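Local coordinates for luciferase-like enzymeAMP-CoA-ligase (PDB 4W8O), which probably activates carboxylic acids with ATP, as a luciferase-like AMP-CoA ligase of the ANL adenylating family from a nonluminescent mealworm, at residues P13-I18 / L24-E29; R34-D39 / S49-R54; R57-L62 / K167-S172. One frame throughout, in Å; residues are numbered along the deposited sequence.

Contact 1: P13-I18 / L24-E29; sequences PNFDKI and LFECCE
Phe-15, whose backbone N is hydrogen-bonded to OE1 of Glu-207 on helix 199-211 while Asn-14 N takes OE2 of the same carboxylate, sets its ring beside Glu-26. This is a loop-on-helix contact at the surface of the ANL fold, where the irregular chain after strand 6-7 folds back beside helix 20-30 just before entering it. No hydrogen bond spans the two segments.

Glu-26 suits an exposed helix position. With CG anti to the backbone N (chi1 176°) and the rest of the chain extended, its carboxylate is carried well out from the helix toward the loop. There OE2 sits at the edge of the Phe-15 ring, near its plane, 4.5 Å from CE1; the ring hydrogens are slightly positive, but at this long distance any attraction can only be slight. Ile-18 crosses the glutamate at about a right angle and brings its terminal methyl CD1 to 4.1 Å from OE1.

The apolar pair suits partly exposed loop positions that also face neighbouring helices: Ile-18 rests on Leu-203 of helix 199-211, and Phe-15 on Leu-239 of helix 228-239. The Phe-15 ring makes an edge-to-face pair with Phe-23 as well. Over the centre of one face of the Phe-15 ring lies CB of Asn-14, 4.3 Å above the plane.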
loop_
_atom_site.group_PDB
_atom_site.type_symbol
_atom_site.label_atom_id
_atom_site.label_comp_id
_atom_site.label_asym_id
_atom_site.label_seq_id
_atom_site.Cartn_x
_atom_site.Cartn_y
_atom_site.Cartn_z
ATOM N N PRO A 13 -8.738 7.779 -16.509
ATOM C CA PRO A 13 -7.390 7.487 -16.001
ATOM C C PRO A 13 -6.305 8.296 -16.695
ATOM O O PRO A 13 -6.304 8.390 -17.915
ATOM C CB PRO A 13 -7.224 5.982 -16.285
ATOM C CG PRO A 13 -8.621 5.452 -16.352
ATOM C CD PRO A 13 -9.395 6.563 -17.020
ATOM N N ASN A 14 -5.412 8.904 -15.916
ATOM C CA ASN A 14 -4.275 9.642 -16.459
ATOM C C ASN A 14 -2.944 8.901 -16.357
ATOM O O ASN A 14 -1.960 9.319 -16.962
ATOM C CB ASN A 14 -4.150 11.003 -15.769
ATOM C CG ASN A 14 -5.251 11.959 -16.172
ATOM O OD1 ASN A 14 -5.542 12.120 -17.356
ATOM N ND2 ASN A 14 -5.870 12.605 -15.191
ATOM N N PHE A 15 -2.906 7.804 -15.610
ATOM C CA PHE A 15 -1.654 7.072 -15.412
ATOM C C PHE A 15 -1.778 5.612 -15.865
ATOM O O PHE A 15 -1.373 4.677 -15.154
ATOM C CB PHE A 15 -1.245 7.165 -13.948
ATOM C CG PHE A 15 -1.118 8.578 -13.449
ATOM C CD1 PHE A 15 -0.102 9.400 -13.911
ATOM C CD2 PHE A 15 -2.016 9.089 -12.530
ATOM C CE1 PHE A 15 0.025 10.705 -13.462
ATOM C CE2 PHE A 15 -1.899 10.392 -12.076
ATOM C CZ PHE A 15 -0.874 11.202 -12.541
ATOM N N ASP A 16 -2.330 5.429 -17.062
ATOM C CA ASP A 16 -2.584 4.089 -17.608
ATOM C C ASP A 16 -1.718 3.736 -18.815
ATOM O O ASP A 16 -1.889 2.669 -19.397
ATOM C CB ASP A 16 -4.068 3.922 -17.954
ATOM C CG ASP A 16 -4.555 4.915 -19.008
ATOM O OD1 ASP A 16 -3.939 5.992 -19.171
ATOM O OD2 ASP A 16 -5.566 4.610 -19.666
ATOM N N LYS A 17 -0.770 4.603 -19.164
ATOM C CA LYS A 17 0.096 4.375 -20.319
ATOM C C LYS A 17 1.585 4.444 -19.970
ATOM O O LYS A 17 2.431 4.564 -20.857
ATOM C CB LYS A 17 -0.236 5.388 -21.422
ATOM C CG LYS A 17 -1.659 5.255 -21.943
ATOM C CD LYS A 17 -1.974 6.313 -22.987
ATOM C CE LYS A 17 -3.391 6.173 -23.535
ATOM N NZ LYS A 17 -4.425 6.347 -22.472
ATOM N N ILE A 18 1.926 4.343 -18.693
ATOM C CA ILE A 18 3.327 4.473 -18.300
ATOM C C ILE A 18 3.733 3.436 -17.268
ATOM O O ILE A 18 2.891 2.771 -16.677
ATOM C CB ILE A 18 3.617 5.874 -17.741
ATOM C CG1 ILE A 18 2.692 6.185 -16.570
ATOM C CG2 ILE A 18 3.465 6.921 -18.841
ATOM C CD1 ILE A 18 3.149 7.389 -15.789
ATOM N N LEU A 24 6.746 7.686 -10.916
ATOM C CA LEU A 24 7.440 8.248 -9.760
ATOM C C LEU A 24 8.392 9.378 -10.163
ATOM O O LEU A 24 8.473 10.406 -9.486
ATOM C CB LEU A 24 8.211 7.155 -9.023
ATOM C CG LEU A 24 7.377 6.050 -8.369
ATOM C CD1 LEU A 24 8.266 4.885 -7.973
ATOM C CD2 LEU A 24 6.613 6.565 -7.159
ATOM N N PHE A 25 9.105 9.165 -11.269
ATOM C CA PHE A 25 10.058 10.137 -11.828
ATOM C C PHE A 25 9.353 11.442 -12.202
ATOM O O PHE A 25 9.768 12.529 -11.786
ATOM C CB PHE A 25 10.732 9.530 -13.067
ATOM C CG PHE A 25 11.975 10.250 -13.515
ATOM C CD1 PHE A 25 13.221 9.890 -13.015
ATOM C CD2 PHE A 25 11.906 11.254 -14.470
ATOM C CE1 PHE A 25 14.373 10.543 -13.434
ATOM C CE2 PHE A 25 13.053 11.898 -14.903
ATOM C CZ PHE A 25 14.290 11.545 -14.387
ATOM N N GLU A 26 8.273 11.318 -12.974
ATOM C CA GLU A 26 7.465 12.471 -13.386
ATOM C C GLU A 26 6.912 13.236 -12.182
ATOM O O GLU A 26 6.927 14.470 -12.172
ATOM C CB GLU A 26 6.314 12.013 -14.287
ATOM C CG GLU A 26 5.346 13.114 -14.701
ATOM C CD GLU A 26 4.073 12.578 -15.351
ATOM O OE1 GLU A 26 4.057 11.408 -15.801
ATOM O OE2 GLU A 26 3.081 13.338 -15.411
ATOM N N CYS A 27 6.427 12.504 -11.174
ATOM C CA CYS A 27 5.920 13.128 -9.956
ATOM C C CYS A 27 7.014 13.943 -9.271
ATOM O O CYS A 27 6.776 15.070 -8.856
ATOM C CB CYS A 27 5.351 12.079 -8.997
ATOM S SG CYS A 27 3.773 11.388 -9.531
ATOM N N CYS A 28 8.217 13.378 -9.177
ATOM C CA CYS A 28 9.358 14.097 -8.605
ATOM C C CYS A 28 9.636 15.423 -9.327
ATOM O O CYS A 28 9.842 16.440 -8.670
ATOM C CB CYS A 28 10.621 13.225 -8.597
ATOM S SG CYS A 28 10.673 11.968 -7.286
ATOM N N GLU A 29 9.642 15.414 -10.662
ATOM C CA GLU A 29 9.891 16.634 -11.444
ATOM C C GLU A 29 8.804 17.672 -11.224
ATOM O O GLU A 29 9.080 18.861 -11.072
ATOM C CB GLU A 29 9.986 16.321 -12.942
ATOM C CG GLU A 29 11.248 15.567 -13.309
ATOM C CD GLU A 29 11.345 15.181 -14.782
ATOM O OE1 GLU A 29 10.311 14.807 -15.383
ATOM O OE2 GLU A 29 12.471 15.223 -15.328
#

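Contact 2: R34-D39 / S49-R54; sequences RICQID and SSVKTR
Cys-36 turns SG anti to its backbone N (chi1 175°), which sets it 4.0 Å from the CG2 methyl of Val-51. The pair joins a beta-hairpin to the helix that follows it: strand 35-39 runs antiparallel to 44-47 at the margin of a mixed sheet, and helix 48-64 then packs across. The axes of 35-39 and of 49-54 come within 8.7 Å and lie nearly perpendicular, at 81°.

A classic beta bulge explains why two successive strand residues can serve the same contact. Cys-36 and Gln-37 both face Glu-46 on the partner strand, so the small, weakly polar thiol and the longer amide chain both reach the helix. Gln-37 places CG between its backbone N and carbonyl carbon (chi1 55°), then continues extended, which brings NE2 to 4.2 Å from CG2 of Val-51. A branched valine is apt here, since the same buried side chain also packs on Ile-85 and Ile-88 of helix 85-92.

Beside this apolar patch the polar ends converge on an acid. Gln-37 NE2 lies at the edge of the Arg-54 guanidinium, 4.3 Å from NH2, yet the two donors do not bond each other: both reach OE1 of Glu-46, the arginine by a salt bridge. NE2 also bonds Leu-81 O, and Arg-54 NH1 pairs with Asp-82, so the buried Gln-37 amide and the partly exposed guanidinium each have more than one polar partner. Farther round the helix, Ser-49 O takes the usual helical bond from Thr-53 N and a second one from the side chain, with Thr-53 OG1 3.2 Å from Ser-49 O.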
loop_
_atom_site.group_PDB
_atom_site.type_symbol
_atom_site.label_atom_id
_atom_site.label_comp_id
_atom_site.label_asym_id
_atom_site.label_seq_id
_atom_site.Cartn_x
_atom_site.Cartn_y
_atom_site.Cartn_z
ATOM N N ARG A 34 8.368 20.566 -3.143
ATOM C CA ARG A 34 7.528 20.102 -2.037
ATOM C C ARG A 34 8.229 19.051 -1.175
ATOM O O ARG A 34 9.226 18.462 -1.590
ATOM C CB ARG A 34 6.222 19.522 -2.572
ATOM C CG ARG A 34 5.364 20.525 -3.316
ATOM C CD ARG A 34 3.981 19.963 -3.535
ATOM N NE ARG A 34 3.147 20.867 -4.308
ATOM C CZ ARG A 34 1.883 20.627 -4.649
ATOM N NH1 ARG A 34 1.285 19.492 -4.294
ATOM N NH2 ARG A 34 1.216 21.525 -5.363
ATOM N N ILE A 35 7.697 18.827 0.026
ATOM C CA ILE A 35 8.246 17.827 0.933
ATOM C C ILE A 35 7.680 16.461 0.566
ATOM O O ILE A 35 6.477 16.251 0.638
ATOM C CB ILE A 35 7.906 18.102 2.421
ATOM C CG1 ILE A 35 8.328 19.517 2.853
ATOM C CG2 ILE A 35 8.568 17.054 3.312
ATOM C CD1 ILE A 35 9.812 19.807 2.723
ATOM N N CYS A 36 8.553 15.532 0.195
ATOM C CA CYS A 36 8.131 14.178 -0.171
ATOM C C CYS A 36 7.794 13.332 1.064
ATOM O O CYS A 36 6.710 12.754 1.157
ATOM C CB CYS A 36 9.228 13.493 -0.992
ATOM S SG CYS A 36 8.913 11.764 -1.411
ATOM N N GLN A 37 8.738 13.281 2.001
ATOM C CA GLN A 37 8.668 12.388 3.151
ATOM C C GLN A 37 9.239 13.042 4.414
ATOM O O GLN A 37 10.206 13.829 4.362
ATOM C CB GLN A 37 9.412 11.077 2.853
ATOM C CG GLN A 37 10.860 11.240 2.409
ATOM C CD GLN A 37 11.606 9.915 2.265
ATOM O OE1 GLN A 37 11.023 8.841 2.376
ATOM N NE2 GLN A 37 12.902 9.991 2.016
ATOM N N ILE A 38 8.624 12.696 5.543
ATOM C CA ILE A 38 9.036 13.149 6.863
ATOM C C ILE A 38 9.106 11.938 7.794
ATOM O O ILE A 38 8.116 11.221 7.951
ATOM C CB ILE A 38 8.032 14.160 7.467
ATOM C CG1 ILE A 38 7.899 15.405 6.580
ATOM C CG2 ILE A 38 8.465 14.567 8.875
ATOM C CD1 ILE A 38 6.952 16.456 7.139
ATOM N N ASP A 39 10.277 11.727 8.397
ATOM C CA ASP A 39 10.432 10.819 9.524
ATOM C C ASP A 39 9.927 11.485 10.813
ATOM O O ASP A 39 10.617 12.309 11.414
ATOM C CB ASP A 39 11.901 10.427 9.681
ATOM C CG ASP A 39 12.106 9.306 10.684
ATOM O OD1 ASP A 39 11.385 9.252 11.702
ATOM O OD2 ASP A 39 13.011 8.481 10.458
ATOM N N SER A 49 12.704 16.816 -4.988
ATOM C CA SER A 49 13.944 17.088 -5.697
ATOM C C SER A 49 15.093 16.216 -5.190
ATOM O O SER A 49 15.804 15.589 -5.971
ATOM C CB SER A 49 14.331 18.556 -5.532
ATOM O OG SER A 49 15.610 18.767 -6.080
ATOM N N SER A 50 15.278 16.209 -3.875
ATOM C CA SER A 50 16.335 15.432 -3.250
ATOM C C SER A 50 16.120 13.937 -3.452
ATOM O O SER A 50 17.072 13.199 -3.698
ATOM C CB SER A 50 16.416 15.748 -1.755
ATOM O OG SER A 50 17.412 14.972 -1.122
ATOM N N VAL A 51 14.874 13.490 -3.346
ATOM C CA VAL A 51 14.551 12.089 -3.588
ATOM C C VAL A 51 14.875 11.677 -5.024
ATOM O O VAL A 51 15.388 10.568 -5.257
ATOM C CB VAL A 51 13.078 11.794 -3.268
ATOM C CG1 VAL A 51 12.635 10.460 -3.864
ATOM C CG2 VAL A 51 12.871 11.796 -1.761
ATOM N N LYS A 52 14.586 12.564 -5.974
ATOM C CA LYS A 52 14.906 12.314 -7.382
ATOM C C LYS A 52 16.408 12.141 -7.594
ATOM O O LYS A 52 16.838 11.251 -8.332
ATOM C CB LYS A 52 14.391 13.446 -8.272
ATOM C CG LYS A 52 14.469 13.154 -9.765
ATOM C CD LYS A 52 13.704 14.197 -10.566
ATOM C CE LYS A 52 14.062 14.134 -12.040
ATOM N NZ LYS A 52 15.435 14.631 -12.328
ATOM N N THR A 53 17.194 12.991 -6.937
ATOM C CA THR A 53 18.648 12.957 -7.073
ATOM C C THR A 53 19.228 11.650 -6.531
ATOM O O THR A 53 20.033 10.997 -7.202
ATOM C CB THR A 53 19.295 14.156 -6.353
ATOM O OG1 THR A 53 18.814 15.365 -6.942
ATOM C CG2 THR A 53 20.814 14.122 -6.457
ATOM N N ARG A 54 18.814 11.269 -5.328
ATOM C CA ARG A 54 19.377 10.087 -4.685
ATOM C C ARG A 54 18.936 8.808 -5.396
ATOM O O ARG A 54 19.756 7.926 -5.632
ATOM C CB ARG A 54 19.021 10.047 -3.201
ATOM C CG ARG A 54 19.597 11.218 -2.407
ATOM C CD ARG A 54 19.774 10.872 -0.933
ATOM N NE ARG A 54 18.499 10.576 -0.274
ATOM C CZ ARG A 54 18.322 9.696 0.715
ATOM N NH1 ARG A 54 19.332 8.970 1.184
ATOM N NH2 ARG A 54 17.109 9.521 1.234
#

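Contact 3: R57-L62 / K167-S172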
loop_
_atom_site.group_PDB
_atom_site.type_symbol
_atom_site.label_atom_id
_atom_site.label_comp_id
_atom_site.label_asym_id
_atom_site.label_seq_id
_atom_site.Cartn_x
_atom_site.Cartn_y
_atom_site.Cartn_z
ATOM N N ARG A 57 20.781 8.307 -8.704
ATOM C CA ARG A 57 22.129 7.800 -8.455
ATOM C C ARG A 57 22.131 6.322 -8.102
ATOM O O ARG A 57 22.964 5.568 -8.606
ATOM C CB ARG A 57 22.811 8.607 -7.352
ATOM C CG ARG A 57 23.219 9.995 -7.795
ATOM C CD ARG A 57 23.681 10.822 -6.618
ATOM N NE ARG A 57 23.971 12.196 -6.997
ATOM C CZ ARG A 57 24.342 13.140 -6.139
ATOM N NH1 ARG A 57 24.458 12.870 -4.845
ATOM N NH2 ARG A 57 24.591 14.366 -6.578
ATOM N N VAL A 58 21.191 5.903 -7.255
ATOM C CA VAL A 58 21.041 4.485 -6.944
ATOM C C VAL A 58 20.735 3.679 -8.206
ATOM O O VAL A 58 21.316 2.613 -8.407
ATOM C CB VAL A 58 19.965 4.243 -5.865
ATOM C CG1 VAL A 58 19.700 2.757 -5.683
ATOM C CG2 VAL A 58 20.396 4.846 -4.534
ATOM N N ALA A 59 19.835 4.191 -9.049
ATOM C CA ALA A 59 19.454 3.516 -10.297
ATOM C C ALA A 59 20.637 3.315 -11.240
ATOM O O ALA A 59 20.823 2.226 -11.795
ATOM C CB ALA A 59 18.355 4.292 -11.013
ATOM N N LEU A 60 21.423 4.372 -11.429
ATOM C CA LEU A 60 22.598 4.299 -12.303
ATOM C C LEU A 60 23.591 3.257 -11.792
ATOM O O LEU A 60 24.201 2.550 -12.577
ATOM C CB LEU A 60 23.280 5.667 -12.444
ATOM C CG LEU A 60 22.518 6.677 -13.303
ATOM C CD1 LEU A 60 23.057 8.079 -13.065
ATOM C CD2 LEU A 60 22.602 6.317 -14.782
ATOM N N ASN A 61 23.734 3.147 -10.477
ATOM C CA ASN A 61 24.603 2.125 -9.909
ATOM C C ASN A 61 23.999 0.724 -10.034
ATOM O O ASN A 61 24.710 -0.230 -10.340
ATOM C CB ASN A 61 24.953 2.463 -8.458
ATOM C CG ASN A 61 25.952 3.598 -8.359
ATOM O OD1 ASN A 61 26.918 3.649 -9.125
ATOM N ND2 ASN A 61 25.728 4.515 -7.422
ATOM N N LEU A 62 22.694 0.600 -9.815
ATOM C CA LEU A 62 22.007 -0.683 -10.032
ATOM C C LEU A 62 22.183 -1.179 -11.478
ATOM O O LEU A 62 22.336 -2.375 -11.721
ATOM C CB LEU A 62 20.518 -0.573 -9.688
ATOM C CG LEU A 62 20.142 -0.576 -8.201
ATOM C CD1 LEU A 62 18.664 -0.262 -8.038
ATOM C CD2 LEU A 62 20.478 -1.901 -7.536
ATOM N N LYS A 167 22.222 13.741 -15.308
ATOM C CA LYS A 167 21.380 14.704 -15.994
ATOM C C LYS A 167 20.571 14.050 -17.107
ATOM O O LYS A 167 19.399 14.373 -17.297
ATOM C CB LYS A 167 22.247 15.823 -16.570
ATOM C CG LYS A 167 21.490 17.102 -16.842
ATOM C CD LYS A 167 22.434 18.195 -17.310
ATOM C CE LYS A 167 21.760 19.549 -17.261
ATOM N NZ LYS A 167 22.726 20.639 -17.554
ATOM N N ALA A 168 21.197 13.124 -17.827
ATOM C CA ALA A 168 20.565 12.476 -18.971
ATOM C C ALA A 168 19.692 11.286 -18.590
ATOM O O ALA A 168 18.871 10.846 -19.395
ATOM C CB ALA A 168 21.626 12.040 -19.971
ATOM N N PHE A 169 19.861 10.748 -17.383
ATOM C CA PHE A 169 19.145 9.530 -17.015
ATOM C C PHE A 169 17.639 9.694 -17.155
ATOM O O PHE A 169 17.064 10.697 -16.729
ATOM C CB PHE A 169 19.475 9.081 -15.598
ATOM C CG PHE A 169 18.693 7.874 -15.157
ATOM C CD1 PHE A 169 19.082 6.600 -15.547
ATOM C CD2 PHE A 169 17.557 8.013 -14.368
ATOM C CE1 PHE A 169 18.363 5.491 -15.154
ATOM C CE2 PHE A 169 16.832 6.901 -13.969
ATOM C CZ PHE A 169 17.234 5.642 -14.362
ATOM N N LYS A 170 17.020 8.698 -17.777
ATOM C CA LYS A 170 15.573 8.598 -17.838
ATOM C C LYS A 170 15.185 7.164 -17.471
ATOM O O LYS A 170 15.927 6.220 -17.764
ATOM C CB LYS A 170 15.056 8.938 -19.242
ATOM C CG LYS A 170 15.242 10.396 -19.664
ATOM C CD LYS A 170 14.391 11.346 -18.825
ATOM C CE LYS A 170 14.344 12.756 -19.403
ATOM N NZ LYS A 170 13.467 13.633 -18.571
ATOM N N PRO A 171 14.028 6.993 -16.814
ATOM C CA PRO A 171 13.559 5.630 -16.558
ATOM C C PRO A 171 13.472 4.807 -17.843
ATOM O O PRO A 171 13.128 5.338 -18.898
ATOM C CB PRO A 171 12.170 5.841 -15.958
ATOM C CG PRO A 171 12.224 7.196 -15.348
ATOM C CD PRO A 171 13.142 8.007 -16.216
ATOM N N SER A 172 13.784 3.521 -17.743
ATOM C CA SER A 172 13.765 2.624 -18.891
ATOM C C SER A 172 12.362 2.482 -19.448
ATOM O O SER A 172 11.393 2.416 -18.696
ATOM C CB SER A 172 14.268 1.240 -18.486
ATOM O OG SER A 172 15.549 1.319 -17.893
#
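Phe-169 presses its ring against Leu-60 and Ala-59, and these three buried side chains make up the tight part of the contact. CD2 of Leu-60 comes to 3.6 Å from CD1 of the ring, with CG of the leucine a little farther at 4.1 Å from that same atom. At the far end of the ring, CZ meets CB of Ala-59 at 3.8 Å. Both aliphatic groups approach obliquely.

The side chains of Leu-60 and Phe-169 slide past each other in opposite directions, each reaching toward the other's backbone. The phenylalanine gets there because its CG is anti to the backbone N (chi1 177°), which throws the ring out from the loop toward the helix. Residue size fits the geometry: the alanine's short side chain lets the ring tip come close to helix 48-64, and Ala-59 also touches Ala-89 of helix 85-92, while the longer, branched leucine reaches CD1 near the ring's root.

The outer side is quite different. Lys-167, Ala-168 and Lys-170 are exposed, and none of them touches 57-62; lysines suit so exposed a stretch, and Lys-170 has a long, weak ion pair with Glu-29. Polar ties lie beside the apolar patch instead: Arg-57 NE forms a salt bridge with Glu-166, just before the loop segment, and Asn-61 ND2 bonds the carbonyl oxygens of Met-159 and Leu-161.

An irregular connection thus lies over a helix with one aromatic plugged inward. It forms part of the layered alpha/beta architecture of the large domain of ANL enzymes, on the way to strand 179-184, which leads into the family's serine-, threonine- and glycine-rich phosphate-binding loop.

In the fold
The three contacts follow one another along the first part of the chain, although contact 3 closes only after a long excursion to residues 167-172. Their centres form a nearly equilateral triangle, about 17 Å from contact 1 to either of the others and about 16 Å between contacts 2 and 3. Helix 48-64 serves both contact 2 and contact 3 with successive turns, while helix 20-30 of contact 1 adjoins each: Phe-25 packs on Lys-52 and, through CG, lies 3.6 Å from CG of Pro-171. Strand 35-39 ties this group to the nine-stranded mixed sheet. Together they assemble one outer flank of the AMP-binding domain from neighbouring N-terminal elements and one loop more than a hundred residues later.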